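Local structure of shikimate 5-dehydrogenase AroE (5-dehydroshikimate reductase) (Mycobacterium tuberculosis, 4P4G) at residues D77-R82 and W99-T104. The protein probably catalyses the NADP-linked interconversion of 3-dehydroshikimate and shikimate, the fourth of seven steps to chorismate, and binds shikimate. Numbering follows the deposited sequence.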
loop_
_atom_site.group_PDB
_atom_site.type_symbol
_atom_site.label_atom_id
_atom_site.label_comp_id
_atom_site.label_asym_id
_atom_site.label_seq_id
_atom_site.Cartn_x
_atom_site.Cartn_y
_atom_site.Cartn_z
ATOM N N ASP A 77 5.817 -15.240 12.673
ATOM C CA ASP A 77 6.898 -16.214 12.787
ATOM C C ASP A 77 7.283 -16.836 11.438
ATOM O O ASP A 77 8.350 -17.452 11.315
ATOM C CB ASP A 77 6.529 -17.294 13.804
ATOM C CG ASP A 77 5.097 -17.754 13.658
ATOM O OD1 ASP A 77 4.186 -17.124 14.264
ATOM O OD2 ASP A 77 4.881 -18.744 12.927
ATOM N N GLU A 78 6.416 -16.688 10.434
ATOM C CA GLU A 78 6.740 -17.068 9.057
ATOM C C GLU A 78 6.472 -15.852 8.197
ATOM O O GLU A 78 5.572 -15.083 8.497
ATOM C CB GLU A 78 5.797 -18.144 8.512
ATOM C CG GLU A 78 5.714 -19.479 9.208
ATOM C CD GLU A 78 4.683 -20.363 8.511
ATOM O OE1 GLU A 78 4.021 -21.180 9.183
ATOM O OE2 GLU A 78 4.527 -20.216 7.279
ATOM N N ARG A 79 7.219 -15.703 7.109
ATOM C CA ARG A 79 6.961 -14.620 6.157
ATOM C C ARG A 79 7.025 -15.130 4.728
ATOM O O ARG A 79 7.830 -16.004 4.413
ATOM C CB ARG A 79 7.977 -13.492 6.355
ATOM C CG ARG A 79 7.983 -12.957 7.778
ATOM C CD ARG A 79 9.234 -12.203 8.147
ATOM N NE ARG A 79 9.213 -11.914 9.583
ATOM C CZ ARG A 79 10.034 -12.457 10.475
ATOM N NH1 ARG A 79 10.979 -13.303 10.085
ATOM N NH2 ARG A 79 9.914 -12.137 11.760
ATOM N N THR A 80 6.174 -14.592 3.858
ATOM C CA THR A 80 6.255 -14.924 2.436
ATOM C C THR A 80 7.538 -14.334 1.852
ATOM O O THR A 80 8.131 -13.426 2.434
ATOM C CB THR A 80 5.046 -14.383 1.644
ATOM O OG1 THR A 80 5.068 -12.955 1.666
ATOM C CG2 THR A 80 3.733 -14.871 2.247
ATOM N N ALA A 81 7.958 -14.851 0.704
ATOM C CA ALA A 81 9.150 -14.353 0.033
ATOM C C ALA A 81 9.030 -12.860 -0.233
ATOM O O ALA A 81 9.992 -12.118 -0.056
ATOM C CB ALA A 81 9.388 -15.113 -1.269
ATOM N N ARG A 82 7.848 -12.418 -0.651
ATOM C CA ARG A 82 7.671 -11.012 -1.001
ATOM C C ARG A 82 7.678 -10.099 0.224
ATOM O O ARG A 82 8.203 -8.993 0.153
ATOM C CB ARG A 82 6.430 -10.778 -1.882
ATOM C CG ARG A 82 5.130 -11.334 -1.355
ATOM C CD ARG A 82 3.997 -11.129 -2.376
ATOM N NE ARG A 82 2.814 -11.920 -2.053
ATOM C CZ ARG A 82 1.564 -11.557 -2.326
ATOM N NH1 ARG A 82 1.317 -10.394 -2.916
ATOM N NH2 ARG A 82 0.554 -12.356 -1.998
ATOM N N TRP A 99 1.388 -17.245 12.862
ATOM C CA TRP A 99 0.930 -16.252 11.893
ATOM C C TRP A 99 1.958 -16.098 10.783
ATOM O O TRP A 99 3.168 -16.177 11.034
ATOM C CB TRP A 99 0.739 -14.891 12.570
ATOM C CG TRP A 99 -0.364 -14.838 13.592
ATOM C CD1 TRP A 99 -0.265 -15.121 14.926
ATOM C CD2 TRP A 99 -1.723 -14.452 13.365
ATOM N NE1 TRP A 99 -1.487 -14.951 15.538
ATOM C CE2 TRP A 99 -2.397 -14.538 14.603
ATOM C CE3 TRP A 99 -2.437 -14.038 12.235
ATOM C CZ2 TRP A 99 -3.758 -14.224 14.738
ATOM C CZ3 TRP A 99 -3.787 -13.741 12.373
ATOM C CH2 TRP A 99 -4.431 -13.846 13.612
ATOM N N ARG A 100 1.479 -15.867 9.559
ATOM C CA ARG A 100 2.367 -15.591 8.431
ATOM C C ARG A 100 2.157 -14.166 7.933
ATOM O O ARG A 100 1.018 -13.714 7.771
ATOM C CB ARG A 100 2.145 -16.596 7.288
ATOM C CG ARG A 100 3.069 -16.382 6.082
ATOM C CD ARG A 100 2.686 -17.291 4.916
ATOM N NE ARG A 100 2.585 -18.685 5.332
ATOM C CZ ARG A 100 1.438 -19.346 5.445
ATOM N NH1 ARG A 100 0.293 -18.751 5.154
ATOM N NH2 ARG A 100 1.436 -20.610 5.841
ATOM N N ALA A 101 3.259 -13.459 7.698
ATOM C CA ALA A 101 3.211 -12.111 7.146
ATOM C C ALA A 101 3.312 -12.159 5.629
ATOM O O ALA A 101 4.169 -12.858 5.069
ATOM C CB ALA A 101 4.332 -11.257 7.713
ATOM N N ASP A 102 2.449 -11.404 4.966
ATOM C CA ASP A 102 2.572 -11.218 3.527
ATOM C C ASP A 102 2.490 -9.735 3.205
ATOM O O ASP A 102 2.083 -8.914 4.040
ATOM C CB ASP A 102 1.486 -11.993 2.773
ATOM C CG ASP A 102 1.683 -11.948 1.256
ATOM O OD1 ASP A 102 2.853 -11.884 0.804
ATOM O OD2 ASP A 102 0.675 -11.954 0.516
ATOM N N ASN A 103 2.906 -9.375 2.000
ATOM C CA ASN A 103 2.719 -8.017 1.542
ATOM C C ASN A 103 1.972 -8.018 0.222
ATOM O O ASN A 103 2.512 -8.429 -0.807
ATOM C CB ASN A 103 4.048 -7.283 1.390
ATOM C CG ASN A 103 3.852 -5.802 1.211
ATOM O OD1 ASN A 103 3.244 -5.366 0.229
ATOM N ND2 ASN A 103 4.348 -5.014 2.156
ATOM N N THR A 104 0.726 -7.562 0.253
ATOM C CA THR A 104 -0.062 -7.450 -0.972
ATOM C C THR A 104 -0.106 -6.034 -1.559
ATOM O O THR A 104 -0.758 -5.825 -2.588
ATOM C CB THR A 104 -1.507 -7.958 -0.771
ATOM O OG1 THR A 104 -2.226 -7.031 0.052
ATOM C CG2 THR A 104 -1.518 -9.324 -0.095
#
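Over one face of the Arg82 guanidinium lie OD2 of Asp102 and the carbonyl carbon of Asn103, with the carboxylate of Asp102 turned 62° against it. The salt bridge of Arg82 NH2 with Asp102 OD2 is thus a pairing of charge over the face, with no N-H aimed at OD2; its 2.5 Å is unusually short and carries little weight. NH1 pairs instead with Asp107. The Arg100 guanidinium meets the Glu78 carboxylate at its edge, 23° out of the guanidinium plane: NE reaches OE2 at 3.1 Å from above the carboxylate plane, and NH2 adds a weak bond to the same oxygen. A bend at chi3 (-52°) in Arg100 brings NE round to Glu78, while its CD rests on Thr80 CG2.

Beneath these side chains the backbones pair as parallel strands. Ala101 N bonds to Glu78 O, and Thr80 N to Ala101 O at 2.9 Å; toward the start of the pair, the bonds from Asp77 N and Glu78 N to Trp99 O are weak. There Asp77 OD1 receives Trp99 N on the syn side at 3.1 Å. Strand 78-79 thereby closes one edge of the mixed sheet of the substrate-binding domain. On the face away from Glu78 and Arg100, Arg79 CG packs on Ala101 CB at 4.0 Å.

Past the strands, Thr80 OG1 donates to Asp102 OD1 (2.6 Å, anti side) and accepts a hydrogen bond from Ala83 N, Thr80 being the N-cap of helix 81-86. Asp102 OD2 also takes Gln250 NE2 from helix 236-252. Asp102 so ties a helix start to the strand end that runs on through Thr104, whose side chain is about 5 Å from the bound shikimate. Buried Asp102 is gripped by a hydroxyl, an amide and a guanidinium, which would probably favour its charged form.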